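Local coordinates for protein Exo-poly-alpha-D-galacturonosidase (Thermotoga maritima, PDB 3JUR) that probably hydrolyses the glycosidic bonds of polygalacturonate as an exo-acting polygalacturonase of glycosyl hydrolase family 28, at residues F69-I74 / G86-I91; S130-G135 / K207-P212. One frame throughout, in Å; residues are numbered along the deposited sequence.

Contact 1: residues F69-I74 / G86-I91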
loop_
_atom_site.group_PDB
_atom_site.type_symbol
_atom_site.label_atom_id
_atom_site.label_comp_id
_atom_site.label_asym_id
_atom_site.label_seq_id
_atom_site.Cartn_x
_atom_site.Cartn_y
_atom_site.Cartn_z
ATOM N N PHE D 69 46.106 -11.474 32.046
ATOM C CA PHE D 69 47.524 -11.380 31.707
ATOM C C PHE D 69 47.893 -10.001 31.156
ATOM O O PHE D 69 47.471 -9.629 30.051
ATOM C CB PHE D 69 47.896 -12.486 30.711
ATOM C CG PHE D 69 47.821 -13.871 31.294
ATOM C CD1 PHE D 69 48.937 -14.446 31.892
ATOM C CD2 PHE D 69 46.634 -14.596 31.256
ATOM C CE1 PHE D 69 48.873 -15.729 32.437
ATOM C CE2 PHE D 69 46.560 -15.876 31.804
ATOM C CZ PHE D 69 47.681 -16.443 32.390
ATOM N N LEU D 70 48.661 -9.247 31.942
ATOM C CA LEU D 70 49.115 -7.907 31.553
ATOM C C LEU D 70 50.323 -8.001 30.640
ATOM O O LEU D 70 51.265 -8.733 30.930
ATOM C CB LEU D 70 49.479 -7.060 32.782
ATOM C CG LEU D 70 48.391 -6.639 33.775
ATOM C CD1 LEU D 70 48.943 -5.587 34.734
ATOM C CD2 LEU D 70 47.150 -6.109 33.070
ATOM N N THR D 71 50.293 -7.248 29.546
ATOM C CA THR D 71 51.368 -7.271 28.558
ATOM C C THR D 71 51.367 -6.019 27.684
ATOM O O THR D 71 50.332 -5.366 27.515
ATOM C CB THR D 71 51.294 -8.540 27.642
ATOM O OG1 THR D 71 52.274 -8.448 26.601
ATOM C CG2 THR D 71 49.923 -8.685 27.009
ATOM N N GLY D 72 52.535 -5.695 27.134
ATOM C CA GLY D 72 52.633 -4.732 26.047
ATOM C C GLY D 72 52.232 -5.443 24.767
ATOM O O GLY D 72 51.669 -6.538 24.823
ATOM N N PRO D 73 52.539 -4.847 23.599
ATOM C CA PRO D 73 52.112 -5.429 22.326
ATOM C C PRO D 73 52.665 -6.842 22.111
ATOM O O PRO D 73 53.770 -7.148 22.550
ATOM C CB PRO D 73 52.696 -4.464 21.288
ATOM C CG PRO D 73 53.857 -3.840 21.971
ATOM C CD PRO D 73 53.412 -3.678 23.394
ATOM N N ILE D 74 51.883 -7.687 21.450
ATOM C CA ILE D 74 52.291 -9.056 21.130
ATOM C C ILE D 74 52.619 -9.132 19.650
ATOM O O ILE D 74 51.797 -8.753 18.806
ATOM C CB ILE D 74 51.164 -10.076 21.466
ATOM C CG1 ILE D 74 50.934 -10.152 22.981
ATOM C CG2 ILE D 74 51.471 -11.458 20.884
ATOM C CD1 ILE D 74 49.607 -10.782 23.369
ATOM N N GLY D 86 41.823 -17.205 28.807
ATOM C CA GLY D 86 41.654 -16.135 29.792
ATOM C C GLY D 86 41.513 -14.777 29.122
ATOM O O GLY D 86 40.946 -14.670 28.036
ATOM N N THR D 87 42.028 -13.744 29.782
ATOM C CA THR D 87 42.033 -12.388 29.256
ATOM C C THR D 87 43.475 -11.951 28.997
ATOM O O THR D 87 44.355 -12.142 29.849
ATOM C CB THR D 87 41.354 -11.394 30.252
ATOM O OG1 THR D 87 39.971 -11.738 30.422
ATOM C CG2 THR D 87 41.452 -9.935 29.763
ATOM N N ILE D 88 43.720 -11.396 27.814
ATOM C CA ILE D 88 44.958 -10.667 27.557
ATOM C C ILE D 88 44.634 -9.185 27.708
ATOM O O ILE D 88 43.865 -8.627 26.915
ATOM C CB ILE D 88 45.554 -10.958 26.151
ATOM C CG1 ILE D 88 45.900 -12.446 26.004
ATOM C CG2 ILE D 88 46.794 -10.107 25.923
ATOM C CD1 ILE D 88 46.318 -12.866 24.600
ATOM N N LYS D 89 45.191 -8.563 28.746
ATOM C CA LYS D 89 44.928 -7.154 29.027
ATOM C C LYS D 89 46.169 -6.331 28.730
ATOM O O LYS D 89 47.206 -6.484 29.388
ATOM C CB LYS D 89 44.472 -6.947 30.478
ATOM C CG LYS D 89 44.108 -5.499 30.805
ATOM C CD LYS D 89 43.604 -5.328 32.239
ATOM C CE LYS D 89 43.190 -3.884 32.511
ATOM N NZ LYS D 89 42.155 -3.432 31.534
ATOM N N PHE D 90 46.055 -5.448 27.743
ATOM C CA PHE D 90 47.196 -4.677 27.274
ATOM C C PHE D 90 47.471 -3.465 28.140
ATOM O O PHE D 90 46.553 -2.726 28.487
ATOM C CB PHE D 90 47.016 -4.298 25.806
ATOM C CG PHE D 90 47.074 -5.476 24.890
ATOM C CD1 PHE D 90 45.917 -6.188 24.576
ATOM C CD2 PHE D 90 48.289 -5.906 24.372
ATOM C CE1 PHE D 90 45.970 -7.293 23.744
ATOM C CE2 PHE D 90 48.351 -7.012 23.537
ATOM C CZ PHE D 90 47.195 -7.704 23.224
ATOM N N ILE D 91 48.738 -3.284 28.505
ATOM C CA ILE D 91 49.155 -2.141 29.319
ATOM C C ILE D 91 49.172 -0.869 28.454
ATOM O O ILE D 91 49.927 -0.787 27.483
ATOM C CB ILE D 91 50.517 -2.384 30.020
ATOM C CG1 ILE D 91 50.465 -3.674 30.857
ATOM C CG2 ILE D 91 50.884 -1.190 30.906
ATOM C CD1 ILE D 91 51.830 -4.256 31.224
#
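Strands 69-71 and 87-90 run parallel, their axes 4.7 Å apart at an angle of 32°, paired Phe69 with Ile88, Leu70 with Lys89 and Thr71 with Phe90. They are strands of successive coils near one end of the right-handed parallel beta-helix of the family 28 fold. Four backbone hydrogen bonds alternate along the ladder, from Phe69 N to Thr87 O at the start to Ile91 N to Thr71 O (2.8 Å) at the finish; in the last, the N-H stands above the carbonyl plane. On the buried face, Thr71 turns OG1 anti to its backbone N (chi1 174°) and bonds it to Gly72 O, which leaves the methyl CG2 against Ile88 CG2 at 3.6 Å. Beyond the turn at Gly72-Pro73, Ile74 comes back over this row: the Ile74 side chain meets that of Ile88 tip to tip, CD1 against CG2, and crosses that of Phe90 at about a right angle, with Ile74 CD1 3.9 Å from Phe90 CZ. Phe47 and Ile51 of helix 44-57 cover Ile74. On the other face Leu70 and Lys89 lie side by side, Leu70 CD2 3.7 Å from Lys89 CD, while the ammonium group goes on to a salt bridge with Asp134. The Phe90 ring turns its edge to the Gly72 carbonyl, with CD2 3.5 Å from Gly72 O.

Contact 2: residues S130-G135 / K207-P212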
loop_
_atom_site.group_PDB
_atom_site.type_symbol
_atom_site.label_atom_id
_atom_site.label_comp_id
_atom_site.label_asym_id
_atom_site.label_seq_id
_atom_site.Cartn_x
_atom_site.Cartn_y
_atom_site.Cartn_z
ATOM N N SER D 130 38.022 -18.772 23.411
ATOM C CA SER D 130 36.830 -18.046 23.830
ATOM C C SER D 130 37.133 -16.971 24.877
ATOM O O SER D 130 36.234 -16.526 25.596
ATOM C CB SER D 130 35.794 -19.025 24.375
ATOM O OG SER D 130 36.309 -19.654 25.538
ATOM N N GLY D 131 38.388 -16.540 24.939
ATOM C CA GLY D 131 38.816 -15.553 25.919
ATOM C C GLY D 131 38.673 -14.127 25.429
ATOM O O GLY D 131 38.007 -13.873 24.429
ATOM N N VAL D 132 39.322 -13.196 26.129
ATOM C CA VAL D 132 39.135 -11.766 25.887
ATOM C C VAL D 132 40.449 -11.064 25.538
ATOM O O VAL D 132 41.496 -11.331 26.145
ATOM C CB VAL D 132 38.476 -11.086 27.127
ATOM C CG1 VAL D 132 38.277 -9.583 26.912
ATOM C CG2 VAL D 132 37.150 -11.767 27.472
ATOM N N LEU D 133 40.385 -10.178 24.552
ATOM C CA LEU D 133 41.464 -9.228 24.294
ATOM C C LEU D 133 40.995 -7.855 24.770
ATOM O O LEU D 133 40.000 -7.312 24.277
ATOM C CB LEU D 133 41.849 -9.204 22.810
ATOM C CG LEU D 133 42.163 -10.534 22.105
ATOM C CD1 LEU D 133 42.514 -10.281 20.650
ATOM C CD2 LEU D 133 43.279 -11.334 22.789
ATOM N N ASP D 134 41.702 -7.315 25.756
ATOM C CA ASP D 134 41.305 -6.065 26.408
ATOM C C ASP D 134 42.380 -4.996 26.186
ATOM O O ASP D 134 43.448 -5.034 26.804
ATOM C CB ASP D 134 41.058 -6.328 27.899
ATOM C CG ASP D 134 40.686 -5.075 28.682
ATOM O OD1 ASP D 134 40.556 -3.968 28.102
ATOM O OD2 ASP D 134 40.519 -5.214 29.907
ATOM N N GLY D 135 42.087 -4.055 25.291
ATOM C CA GLY D 135 43.035 -3.011 24.906
ATOM C C GLY D 135 43.260 -1.914 25.929
ATOM O O GLY D 135 44.157 -1.082 25.756
ATOM N N LYS D 207 36.513 -12.397 22.320
ATOM C CA LYS D 207 35.839 -11.123 22.517
ATOM C C LYS D 207 36.883 -10.005 22.548
ATOM O O LYS D 207 37.965 -10.173 23.124
ATOM C CB LYS D 207 35.039 -11.129 23.825
ATOM C CG LYS D 207 34.157 -9.902 24.007
ATOM C CD LYS D 207 33.448 -9.903 25.345
ATOM C CE LYS D 207 32.477 -8.746 25.420
ATOM N NZ LYS D 207 31.741 -8.718 26.712
ATOM N N ILE D 208 36.558 -8.871 21.929
ATOM C CA ILE D 208 37.453 -7.705 21.896
ATOM C C ILE D 208 36.777 -6.470 22.490
ATOM O O ILE D 208 35.721 -6.046 22.012
ATOM C CB ILE D 208 37.938 -7.391 20.459
ATOM C CG1 ILE D 208 38.759 -8.565 19.902
ATOM C CG2 ILE D 208 38.765 -6.094 20.430
ATOM C CD1 ILE D 208 38.987 -8.494 18.415
ATOM N N ILE D 209 37.411 -5.906 23.524
ATOM C CA ILE D 209 36.910 -4.747 24.281
ATOM C C ILE D 209 37.967 -3.634 24.428
ATOM O O ILE D 209 39.179 -3.881 24.286
ATOM C CB ILE D 209 36.401 -5.148 25.707
ATOM C CG1 ILE D 209 37.532 -5.736 26.568
ATOM C CG2 ILE D 209 35.236 -6.132 25.620
ATOM C CD1 ILE D 209 37.103 -6.113 27.985
ATOM N N ASN D 210 37.495 -2.416 24.717
ATOM C CA ASN D 210 38.353 -1.275 25.039
ATOM C C ASN D 210 39.466 -1.072 24.004
ATOM O O ASN D 210 40.654 -1.013 24.349
ATOM C CB ASN D 210 38.972 -1.411 26.449
ATOM C CG ASN D 210 37.946 -1.737 27.534
ATOM O OD1 ASN D 210 36.908 -1.087 27.655
ATOM N ND2 ASN D 210 38.260 -2.730 28.352
ATOM N N SER D 211 39.073 -0.971 22.738
ATOM C CA SER D 211 40.023 -0.804 21.643
ATOM C C SER D 211 40.495 0.648 21.538
ATOM O O SER D 211 39.680 1.574 21.670
ATOM C CB SER D 211 39.395 -1.247 20.328
ATOM O OG SER D 211 40.268 -1.022 19.232
ATOM N N PRO D 212 41.811 0.850 21.312
ATOM C CA PRO D 212 42.350 2.199 21.112
ATOM C C PRO D 212 41.680 2.900 19.932
ATOM O O PRO D 212 41.310 4.075 20.037
ATOM C CB PRO D 212 43.832 1.943 20.819
ATOM C CG PRO D 212 44.131 0.678 21.555
ATOM C CD PRO D 212 42.882 -0.159 21.387
#
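The closest side-chain meeting between 130-135 and 207-212 is a hydrogen bond from Asn210 ND2 to Asp134 OD1, 2.6 Å long and almost straight at 175°. The carboxylate oxygen lies in the amide plane of Asn210, yet the N-H reaches OD1 from above the carboxylate plane, the two flat groups being turned 48° apart. Asp134 holds CG anti to its backbone N, and Asn210, with left-handed backbone angles just past the strand, directs its amide back across the pair. OD1 also accepts the backbone N-H of Ser136, while OD2 forms a salt bridge with Lys89 NZ, so both carboxylate oxygens are engaged. Beside them Ile209 takes the crowded position for CG1 (chi1 62°), which carries CD1 over to Val132 CG1 and to Asp134 CG, each at 3.8 Å. On the opposite, buried face Leu133 and Ile208 lie side by side, CD1 of Leu133 4.2 Å from CG1 of Ile208, and Phe192 packs on both. Parallel backbone pairing of strands 132-134 and 207-209, strands of adjacent coils of the beta-helix, sets these side chains in place. Its bonds are straight: Leu133 N to Lys207 O spans 2.8 Å, nearly along the C=O axis, and Gly135 N to Ile209 O closes the ladder. An alanine in place of Asp134 would lose the carboxylate and would probably leave the amide of Asn210 less firmly oriented and the charge of Lys89 poorly balanced. With a lysine on one oxygen and two N-H donors on the other, Asp134 is likely to stay ionised, a buried charge joining three polar partners beside the Ile209 side chain.

Contacts 1 and 2 lie with their centres 9 Å apart, and contact 1 is complete in the sequence before contact 2 begins. They share one parallel beta-sheet face of the beta-helix, in the order 69-71, 87-90, 132-134, 207-209, with strands 87-90 and 132-134 as the neighbours that join them. Probable backbone hydrogen bonds, Ile88 N to Val132 O and Ile88 O to Asp134 N, both 2.8 Å, continue the ladder from one contact into the next. Inside, Ile88 packs on Leu133. The coil between 132-134 and 207-209 carries a long excursion that includes helix 161-173, yet the chain returns to the same wall with the parallel pairing kept.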